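Local coordinates for protein D-alanine--D-alanine ligase (Coxiella burnetii, PDB 3TQT) that catalyses the ATP-dependent joining of two D-alanine molecules into D-alanyl-D-alanine, a building block of bacterial peptidoglycan, at residues 30-34 with 35-39; 66-70 with 71-75; 141-144 with 145-149; 188-192 with 193-197. One frame throughout, in Å; residues are numbered along the deposited sequence.

Overall arrangement
The four contacts are local and follow one another along the chain. Contacts 1 and 2 lie in the N-terminal domain, their centres about 22 Å apart. Both lead into the same mixed sheet, at strands 37-44 and 74-78. Contact 3 spans most of buried helix 141-150. Its centre is about 36 Å from that of contact 1, on the opposite side of the chain's centre. Contact 4 is the loop joining strands 183-187 and 196-199 of an antiparallel sheet in the ATP-grasp region. The centres of contacts 3 and 4 are about 17 Å apart. These two touch where K141 meets the V188 and L190 carbonyls. Both border the second subunit and sit near the predicted nucleotide and metal sites.

Contact 1: 30-34 with 35-39; sequences NTLDA and AKYLI
D33 and the residues after it make a local turn contact, an Asx turn over 33-35 inside a beta turn over 33-36. It lies in the connection from helix 18-31 to strand 37-44, within the beta-alpha-beta unit that starts at strand 5-12. The carboxylate atom D33 OD1 accepts the N-H of A35 at 2.9 Å, on its anti side and 32° out of the carboxylate plane. With CG anti to its own N (chi1 -175°), the carboxylate lies beside its carbonyl carbon and reaches forward over the turn. The backbone closes the same loop, as K36 N binds D33 O at 2.9 Å from above the carbonyl plane. A second, weak bond comes to D33 O from Y37 N at 3.2 Å.

L32 packs back on the strand residues Y37 and I39. Its CB meets I39 CD1 at 3.6 Å. Its CD2 meets Y37 CD2 at 3.9 Å, and the two side chains cross at about a right angle. K36 CB lies over the centre of the Y37 ring, on one face. The Y37 hydroxyl is hydrogen-bonded to D345 of helix 340-370, and L32 also rests on V9 of strand 5-12.

The K36 chain bends at chi2 and chi3 and crosses the D33 carboxylate at a slant, with K36 CG 3.1 Å from D33 CG. D33 OD2 and K36 NZ stay 4.3 Å apart, beyond a salt bridge. The turn is therefore held mainly by backbone N-H groups of 35-37 given to D33 OD1 and D33 O, and the nearby lysine charge probably adds only a modest pull.

Contact 2: 66-70 with 71-75; sequences HLVKE and GSARP
G71 N meets L67 O where helix 64-70 ends, at a C-terminal cap with glycine in the first non-helical position. This bond is 3.0 Å long, and a weak one runs from the same N to V68 O. The positive phi of G71 (102°) turns the chain out of the helix.

S72 follows. Its OG sits between its own N and carbonyl carbon (chi1 64°). That places the hydroxyl beside the L67 side chain, with S72 OG 3.4 Å from L67 CD2 and 3.5 Å from L67 CB. A weak bond from S72 OG to L67 O joins the one from G71.

A73 completes the turn. Its N donates to L67 O along an almost straight line, at 3.0 Å. A73 N and G71 N approach this oxygen from opposite faces of its plane, so the last helical turn stays tied to the outgoing chain. A73 CB packs on L67 CB at 3.9 Å and on V68 CG2 at 4.1 Å. This small apolar patch faces strand 50-53, where A73 touches Y51 and I53, while L67 also rests on M58 of helix 56-61.

R74 and P75 then enter strand 74-78, with R74 in a salt bridge to D54 and P75 packed on Y51 and L90. One water links the helix end to the start of this strand, donating to V68 O at 2.8 Å and to A73 O at 2.7 Å.

Contact 3: 141-144 with 145-149; sequences KDLT and KTVLR
T144 CG2 lies alongside L148 CD1 at 3.9 Å, one turn further on in helix 141-150, and the two side chains point the same way. Chi1 of -43° sets OG1 beside the T144 N, where it binds the V137 and E140 carbonyls, and leaves the CG2 methyl on the far side from that N. L148 CG also comes within 3.2 Å of T144 O, the acceptor of its own N. Together the pair packs on I317 of strand 312-318.

On another side of the helix, D142 O takes two bonds from one residue. T146 N and T146 OG1 each reach it at 2.9 Å, from opposite faces of the carbonyl plane. The hydroxyl thus folds back onto the helix backbone. The carboxylate of D142 binds T160 and forms a salt bridge with R218.

K145 runs out extended. Its CG passes K141 O at 3.5 Å, and its NZ ends at E222, in a salt bridge, and at V156 O and N315. E222 is predicted to bind ATP. K141 touches E316, a predicted magnesium ligand.

L143 CD1 and V147 CG2 approach to 4.4 Å on the side facing the second subunit. There L143 packs on V147 of the second subunit, and V147 on L143 of that subunit.

The helix therefore serves several surroundings. L143 and V147 meet the second subunit, while L148 packs on both strand 312-318 and helix 277-293. Its buried lysine K145 is met by a carboxylate and two oxygen acceptors, an arrangement that would probably stabilise the positive charge.

Contact 4: 188-192 with 193-197; sequences VSLGS and SVATL
A195 N lies above the plane of the S192 carbonyl, 48° out of it. The bond from A195 N to S192 O is 3.0 Å and closes a beta turn from S192 to A195. The turn lies in the hairpin loop between strands 183-187 and 196-199 of the ATP-grasp region, a loop inside the range predicted to bind ATP. The short 3-10 segment 193-194 forms its middle. T196 N then bonds to S193 O at 3.2 Å and carries the chain into the strand.

L190 points into the bend and brings its CB to A195 CB, 4.0 Å away. Y365 of the second subunit packs on both residues, and its hydroxyl makes a weak bond with S192 N. A195 also touches A187 of the neighbouring strand. The loop is thus held from its own sheet and from the other subunit.

The S192 side chain adds an ST turn to the beta turn. Chi1 of 168° swings OG away from the S192 N and toward the amide of V194. V194 CB passes this oxygen at 3.6 Å. S192 OG accepts the N-H of V194 at 3.2 Å, with an N-H...O angle of 158°.

Contact 1: 30-34 with 35-39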
loop_
_atom_site.group_PDB
_atom_site.type_symbol
_atom_site.label_atom_id
_atom_site.label_comp_id
_atom_site.label_asym_id
_atom_site.label_seq_id
_atom_site.Cartn_x
_atom_site.Cartn_y
_atom_site.Cartn_z
ATOM N N ASN A 30 0.774 -28.772 -0.300
ATOM C CA ASN A 30 0.714 -30.116 0.253
ATOM C C ASN A 30 -0.375 -30.259 1.311
ATOM O O ASN A 30 -0.865 -31.356 1.575
ATOM C CB ASN A 30 2.071 -30.481 0.862
ATOM C CG ASN A 30 2.173 -31.948 1.206
ATOM O OD1 ASN A 30 1.747 -32.798 0.430
ATOM N ND2 ASN A 30 2.727 -32.254 2.377
ATOM N N THR A 31 -0.757 -29.138 1.906
ATOM C CA THR A 31 -1.635 -29.156 3.067
ATOM C C THR A 31 -3.070 -28.727 2.752
ATOM O O THR A 31 -3.996 -29.073 3.489
ATOM C CB THR A 31 -1.034 -28.295 4.205
ATOM O OG1 THR A 31 0.263 -28.818 4.544
ATOM C CG2 THR A 31 -1.907 -28.334 5.430
ATOM N N LEU A 32 -3.261 -27.983 1.663
ATOM C CA LEU A 32 -4.614 -27.624 1.217
ATOM C C LEU A 32 -5.507 -28.854 1.014
ATOM O O LEU A 32 -5.128 -29.814 0.347
ATOM C CB LEU A 32 -4.577 -26.800 -0.074
ATOM C CG LEU A 32 -4.169 -25.335 0.087
ATOM C CD1 LEU A 32 -3.845 -24.719 -1.263
ATOM C CD2 LEU A 32 -5.277 -24.562 0.775
ATOM N N ASP A 33 -6.707 -28.791 1.581
ATOM C CA ASP A 33 -7.633 -29.917 1.565
ATOM C C ASP A 33 -7.978 -30.272 0.118
ATOM O O ASP A 33 -8.691 -29.545 -0.548
ATOM C CB ASP A 33 -8.884 -29.534 2.357
ATOM C CG ASP A 33 -9.859 -30.678 2.517
ATOM O OD1 ASP A 33 -9.802 -31.628 1.717
ATOM O OD2 ASP A 33 -10.683 -30.612 3.451
ATOM N N ALA A 34 -7.446 -31.383 -0.373
ATOM C CA ALA A 34 -7.659 -31.786 -1.762
ATOM C C ALA A 34 -9.141 -31.987 -2.110
ATOM O O ALA A 34 -9.522 -31.930 -3.278
ATOM C CB ALA A 34 -6.871 -33.047 -2.062
ATOM N N ALA A 35 -9.969 -32.226 -1.097
ATOM C CA ALA A 35 -11.409 -32.380 -1.313
ATOM C C ALA A 35 -12.070 -31.052 -1.669
ATOM O O ALA A 35 -13.081 -31.029 -2.366
ATOM C CB ALA A 35 -12.083 -32.992 -0.081
ATOM N N LYS A 36 -11.500 -29.947 -1.203
ATOM C CA LYS A 36 -12.160 -28.651 -1.349
ATOM C C LYS A 36 -11.622 -27.831 -2.503
ATOM O O LYS A 36 -12.310 -26.948 -3.007
ATOM C CB LYS A 36 -11.989 -27.820 -0.079
ATOM C CG LYS A 36 -11.792 -28.657 1.140
ATOM C CD LYS A 36 -12.973 -28.582 2.055
ATOM C CE LYS A 36 -12.723 -27.583 3.159
ATOM N NZ LYS A 36 -13.803 -27.691 4.161
ATOM N N TYR A 37 -10.384 -28.102 -2.905
ATOM C CA TYR A 37 -9.676 -27.167 -3.770
ATOM C C TYR A 37 -9.043 -27.819 -4.976
ATOM O O TYR A 37 -8.492 -28.912 -4.882
ATOM C CB TYR A 37 -8.572 -26.457 -2.984
ATOM C CG TYR A 37 -9.060 -25.845 -1.702
ATOM C CD1 TYR A 37 -10.013 -24.836 -1.722
ATOM C CD2 TYR A 37 -8.568 -26.272 -0.472
ATOM C CE1 TYR A 37 -10.467 -24.265 -0.559
ATOM C CE2 TYR A 37 -9.028 -25.711 0.702
ATOM C CZ TYR A 37 -9.975 -24.705 0.650
ATOM O OH TYR A 37 -10.445 -24.133 1.809
ATOM N N LEU A 38 -9.127 -27.130 -6.106
ATOM C CA LEU A 38 -8.279 -27.438 -7.243
ATOM C C LEU A 38 -7.157 -26.427 -7.147
ATOM O O LEU A 38 -7.389 -25.221 -7.208
ATOM C CB LEU A 38 -9.024 -27.265 -8.561
ATOM C CG LEU A 38 -10.060 -28.334 -8.877
ATOM C CD1 LEU A 38 -10.774 -27.966 -10.163
ATOM C CD2 LEU A 38 -9.389 -29.689 -8.994
ATOM N N ILE A 39 -5.941 -26.922 -6.973
ATOM C CA ILE A 39 -4.820 -26.060 -6.652
ATOM C C ILE A 39 -3.989 -25.793 -7.898
ATOM O O ILE A 39 -3.629 -26.726 -8.623
ATOM C CB ILE A 39 -3.949 -26.722 -5.568
ATOM C CG1 ILE A 39 -4.807 -27.055 -4.348
ATOM C CG2 ILE A 39 -2.739 -25.840 -5.202
ATOM C CD1 ILE A 39 -4.211 -28.099 -3.446
#

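Contact 2: 66-70 with 71-75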
loop_
_atom_site.group_PDB
_atom_site.type_symbol
_atom_site.label_atom_id
_atom_site.label_comp_id
_atom_site.label_asym_id
_atom_site.label_seq_id
_atom_site.Cartn_x
_atom_site.Cartn_y
_atom_site.Cartn_z
ATOM N N HIS A 66 12.785 -26.383 -12.408
ATOM C CA HIS A 66 12.774 -27.615 -13.189
ATOM C C HIS A 66 11.538 -27.670 -14.087
ATOM O O HIS A 66 11.620 -28.014 -15.273
ATOM C CB HIS A 66 12.789 -28.809 -12.244
ATOM C CG HIS A 66 12.793 -30.133 -12.935
ATOM N ND1 HIS A 66 13.934 -30.684 -13.485
ATOM C CD2 HIS A 66 11.801 -31.029 -13.151
ATOM C CE1 HIS A 66 13.641 -31.858 -14.010
ATOM N NE2 HIS A 66 12.353 -32.093 -13.822
ATOM N N LEU A 67 10.394 -27.308 -13.515
ATOM C CA LEU A 67 9.128 -27.382 -14.225
ATOM C C LEU A 67 9.097 -26.402 -15.384
ATOM O O LEU A 67 8.517 -26.674 -16.442
ATOM C CB LEU A 67 7.977 -27.112 -13.265
ATOM C CG LEU A 67 7.943 -28.099 -12.102
ATOM C CD1 LEU A 67 6.894 -27.665 -11.098
ATOM C CD2 LEU A 67 7.687 -29.507 -12.615
ATOM N N VAL A 68 9.731 -25.258 -15.177
ATOM C CA VAL A 68 9.884 -24.274 -16.229
ATOM C C VAL A 68 10.692 -24.882 -17.374
ATOM O O VAL A 68 10.283 -24.850 -18.536
ATOM C CB VAL A 68 10.613 -23.028 -15.697
ATOM C CG1 VAL A 68 10.994 -22.117 -16.845
ATOM C CG2 VAL A 68 9.740 -22.304 -14.690
ATOM N N LYS A 69 11.840 -25.447 -17.032
ATOM C CA LYS A 69 12.742 -25.998 -18.042
ATOM C C LYS A 69 12.125 -27.178 -18.782
ATOM O O LYS A 69 12.275 -27.303 -19.995
ATOM C CB LYS A 69 14.082 -26.390 -17.418
ATOM C CG LYS A 69 15.010 -25.204 -17.190
ATOM C CD LYS A 69 16.452 -25.642 -16.965
ATOM C CE LYS A 69 16.628 -26.357 -15.634
ATOM N NZ LYS A 69 18.053 -26.712 -15.386
ATOM N N GLU A 70 11.431 -28.041 -18.046
ATOM C CA GLU A 70 10.734 -29.177 -18.653
ATOM C C GLU A 70 9.625 -28.707 -19.576
ATOM O O GLU A 70 9.298 -29.372 -20.561
ATOM C CB GLU A 70 10.156 -30.102 -17.578
ATOM C CG GLU A 70 11.197 -30.904 -16.837
ATOM C CD GLU A 70 11.977 -31.813 -17.768
ATOM O OE1 GLU A 70 11.342 -32.583 -18.518
ATOM O OE2 GLU A 70 13.222 -31.751 -17.759
ATOM N N GLY A 71 9.045 -27.559 -19.246
ATOM C CA GLY A 71 7.958 -27.004 -20.026
ATOM C C GLY A 71 6.588 -27.215 -19.407
ATOM O O GLY A 71 5.587 -26.767 -19.956
ATOM N N SER A 72 6.533 -27.897 -18.266
ATOM C CA SER A 72 5.251 -28.155 -17.621
ATOM C C SER A 72 4.681 -26.915 -16.935
ATOM O O SER A 72 3.466 -26.758 -16.854
ATOM C CB SER A 72 5.346 -29.319 -16.638
ATOM O OG SER A 72 6.218 -29.007 -15.584
ATOM N N ALA A 73 5.554 -26.041 -16.437
ATOM C CA ALA A 73 5.109 -24.756 -15.913
ATOM C C ALA A 73 4.885 -23.807 -17.080
ATOM O O ALA A 73 5.827 -23.427 -17.779
ATOM C CB ALA A 73 6.129 -24.180 -14.946
ATOM N N ARG A 74 3.633 -23.417 -17.274
ATOM C CA ARG A 74 3.219 -22.693 -18.467
ATOM C C ARG A 74 3.343 -21.188 -18.283
ATOM O O ARG A 74 2.789 -20.625 -17.337
ATOM C CB ARG A 74 1.761 -23.027 -18.801
ATOM C CG ARG A 74 1.408 -24.518 -18.821
ATOM C CD ARG A 74 -0.075 -24.718 -18.487
ATOM N NE ARG A 74 -0.707 -25.813 -19.224
ATOM C CZ ARG A 74 -1.065 -26.975 -18.686
ATOM N NH1 ARG A 74 -0.856 -27.205 -17.399
ATOM N NH2 ARG A 74 -1.639 -27.909 -19.431
ATOM N N PRO A 75 4.062 -20.528 -19.199
ATOM C CA PRO A 75 4.130 -19.066 -19.214
ATOM C C PRO A 75 2.729 -18.460 -19.268
ATOM O O PRO A 75 1.906 -18.843 -20.098
ATOM C CB PRO A 75 4.897 -18.768 -20.508
ATOM C CG PRO A 75 5.729 -19.979 -20.727
ATOM C CD PRO A 75 4.894 -21.134 -20.254
HETATM O O HOH W 1 7.971 -23.493 -19.483
#

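Contact 3: 141-144 with 145-149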
loop_
_atom_site.group_PDB
_atom_site.type_symbol
_atom_site.label_atom_id
_atom_site.label_comp_id
_atom_site.label_asym_id
_atom_site.label_seq_id
_atom_site.Cartn_x
_atom_site.Cartn_y
_atom_site.Cartn_z
ATOM N N LYS A 141 8.863 -1.047 8.580
ATOM C CA LYS A 141 8.822 -1.298 10.015
ATOM C C LYS A 141 8.718 -0.037 10.847
ATOM O O LYS A 141 8.111 -0.057 11.922
ATOM C CB LYS A 141 10.038 -2.134 10.434
ATOM C CG LYS A 141 10.074 -3.494 9.733
ATOM C CD LYS A 141 11.240 -4.339 10.217
ATOM C CE LYS A 141 12.543 -3.920 9.555
ATOM N NZ LYS A 141 12.647 -4.443 8.166
ATOM N N ASP A 142 9.291 1.058 10.354
ATOM C CA ASP A 142 9.192 2.318 11.076
ATOM C C ASP A 142 7.790 2.917 10.943
ATOM O O ASP A 142 7.251 3.491 11.898
ATOM C CB ASP A 142 10.276 3.316 10.636
ATOM C CG ASP A 142 10.212 3.674 9.132
ATOM O OD1 ASP A 142 9.721 2.872 8.297
ATOM O OD2 ASP A 142 10.674 4.779 8.794
ATOM N N LEU A 143 7.194 2.758 9.764
ATOM C CA LEU A 143 5.809 3.187 9.561
ATOM C C LEU A 143 4.875 2.362 10.446
ATOM O O LEU A 143 3.953 2.901 11.055
ATOM C CB LEU A 143 5.409 3.067 8.084
ATOM C CG LEU A 143 3.963 3.394 7.716
ATOM C CD1 LEU A 143 3.590 4.811 8.179
ATOM C CD2 LEU A 143 3.758 3.212 6.204
ATOM N N THR A 144 5.118 1.056 10.525
ATOM C CA THR A 144 4.330 0.191 11.400
ATOM C C THR A 144 4.360 0.728 12.825
ATOM O O THR A 144 3.323 0.896 13.469
ATOM C CB THR A 144 4.892 -1.255 11.466
ATOM O OG1 THR A 144 5.267 -1.700 10.162
ATOM C CG2 THR A 144 3.843 -2.197 12.043
ATOM N N LYS A 145 5.564 1.006 13.315
ATOM C CA LYS A 145 5.708 1.484 14.684
ATOM C C LYS A 145 5.061 2.838 14.893
ATOM O O LYS A 145 4.531 3.114 15.969
ATOM C CB LYS A 145 7.179 1.514 15.097
ATOM C CG LYS A 145 7.722 0.126 15.396
ATOM C CD LYS A 145 9.202 0.199 15.725
ATOM C CE LYS A 145 9.748 -1.181 16.010
ATOM N NZ LYS A 145 11.067 -1.045 16.649
ATOM N N THR A 146 5.082 3.675 13.861
ATOM C CA THR A 146 4.461 4.983 13.958
ATOM C C THR A 146 2.975 4.791 14.229
ATOM O O THR A 146 2.396 5.427 15.112
ATOM C CB THR A 146 4.618 5.763 12.643
ATOM O OG1 THR A 146 6.002 6.059 12.435
ATOM C CG2 THR A 146 3.825 7.070 12.687
ATOM N N VAL A 147 2.359 3.905 13.458
ATOM C CA VAL A 147 0.929 3.685 13.569
ATOM C C VAL A 147 0.609 3.023 14.910
ATOM O O VAL A 147 -0.332 3.424 15.599
ATOM C CB VAL A 147 0.408 2.864 12.380
ATOM C CG1 VAL A 147 -1.019 2.424 12.622
ATOM C CG2 VAL A 147 0.533 3.689 11.085
ATOM N N LEU A 148 1.414 2.033 15.296
ATOM C CA LEU A 148 1.191 1.340 16.563
ATOM C C LEU A 148 1.318 2.289 17.736
ATOM O O LEU A 148 0.450 2.339 18.610
ATOM C CB LEU A 148 2.163 0.176 16.733
ATOM C CG LEU A 148 1.934 -0.957 15.724
ATOM C CD1 LEU A 148 2.998 -2.047 15.894
ATOM C CD2 LEU A 148 0.528 -1.511 15.883
ATOM N N ARG A 149 2.403 3.050 17.756
ATOM C CA ARG A 149 2.639 3.929 18.894
ATOM C C ARG A 149 1.577 5.023 18.984
ATOM O O ARG A 149 1.139 5.376 20.075
ATOM C CB ARG A 149 4.030 4.544 18.828
ATOM C CG ARG A 149 4.297 5.477 19.967
ATOM C CD ARG A 149 5.196 6.599 19.516
ATOM N NE ARG A 149 6.627 6.380 19.715
ATOM C CZ ARG A 149 7.190 5.377 20.381
ATOM N NH1 ARG A 149 6.457 4.438 20.944
ATOM N NH2 ARG A 149 8.512 5.326 20.488
#

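Contact 4: 188-192 with 193-197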
loop_
_atom_site.group_PDB
_atom_site.type_symbol
_atom_site.label_atom_id
_atom_site.label_comp_id
_atom_site.label_asym_id
_atom_site.label_seq_id
_atom_site.Cartn_x
_atom_site.Cartn_y
_atom_site.Cartn_z
ATOM N N VAL A 188 14.475 -0.215 6.617
ATOM C CA VAL A 188 13.072 -0.180 7.058
ATOM C C VAL A 188 12.249 -1.311 6.451
ATOM O O VAL A 188 11.315 -1.812 7.071
ATOM C CB VAL A 188 12.366 1.165 6.740
ATOM C CG1 VAL A 188 13.005 2.315 7.511
ATOM C CG2 VAL A 188 12.358 1.418 5.236
ATOM N N SER A 189 12.602 -1.737 5.247
ATOM C CA SER A 189 11.702 -2.616 4.517
ATOM C C SER A 189 12.364 -3.875 3.985
ATOM O O SER A 189 11.812 -4.538 3.116
ATOM C CB SER A 189 11.068 -1.852 3.351
ATOM O OG SER A 189 12.042 -1.585 2.357
ATOM N N LEU A 190 13.546 -4.205 4.494
ATOM C CA LEU A 190 14.237 -5.413 4.050
ATOM C C LEU A 190 14.542 -6.317 5.238
ATOM O O LEU A 190 15.008 -5.846 6.279
ATOM C CB LEU A 190 15.534 -5.060 3.320
ATOM C CG LEU A 190 15.393 -4.086 2.153
ATOM C CD1 LEU A 190 16.770 -3.746 1.581
ATOM C CD2 LEU A 190 14.478 -4.674 1.084
ATOM N N GLY A 191 14.296 -7.614 5.071
ATOM C CA GLY A 191 14.427 -8.567 6.164
ATOM C C GLY A 191 15.768 -9.276 6.275
ATOM O O GLY A 191 16.227 -9.572 7.381
ATOM N N SER A 192 16.394 -9.561 5.138
ATOM C CA SER A 192 17.696 -10.224 5.135
ATOM C C SER A 192 18.643 -9.627 6.174
ATOM O O SER A 192 18.640 -8.421 6.418
ATOM C CB SER A 192 18.335 -10.165 3.746
ATOM O OG SER A 192 19.696 -10.556 3.787
ATOM N N SER A 193 19.448 -10.493 6.784
ATOM C CA SER A 193 20.399 -10.092 7.812
ATOM C C SER A 193 21.449 -9.125 7.275
ATOM O O SER A 193 22.077 -8.394 8.036
ATOM C CB SER A 193 21.091 -11.325 8.390
ATOM O OG SER A 193 21.848 -11.989 7.392
ATOM N N VAL A 194 21.645 -9.137 5.961
ATOM C CA VAL A 194 22.568 -8.215 5.316
ATOM C C VAL A 194 22.171 -6.769 5.625
ATOM O O VAL A 194 23.017 -5.868 5.669
ATOM C CB VAL A 194 22.578 -8.436 3.784
ATOM C CG1 VAL A 194 23.226 -7.265 3.068
ATOM C CG2 VAL A 194 23.283 -9.743 3.439
ATOM N N ALA A 195 20.878 -6.558 5.853
ATOM C CA ALA A 195 20.346 -5.210 6.012
ATOM C C ALA A 195 20.033 -4.848 7.457
ATOM O O ALA A 195 19.311 -3.890 7.696
ATOM C CB ALA A 195 19.105 -5.023 5.141
ATOM N N THR A 196 20.560 -5.622 8.410
ATOM C CA THR A 196 20.403 -5.331 9.836
ATOM C C THR A 196 21.767 -5.411 10.516
ATOM O O THR A 196 22.320 -6.491 10.693
ATOM C CB THR A 196 19.441 -6.321 10.523
ATOM O OG1 THR A 196 18.141 -6.202 9.943
ATOM C CG2 THR A 196 19.340 -6.028 12.001
ATOM N N LEU A 197 22.310 -4.257 10.886
ATOM C CA LEU A 197 23.692 -4.168 11.312
ATOM C C LEU A 197 23.808 -3.737 12.767
ATOM O O LEU A 197 23.337 -2.666 13.134
ATOM C CB LEU A 197 24.434 -3.184 10.405
ATOM C CG LEU A 197 24.338 -3.480 8.909
ATOM C CD1 LEU A 197 25.166 -2.486 8.120
ATOM C CD2 LEU A 197 24.801 -4.906 8.633
#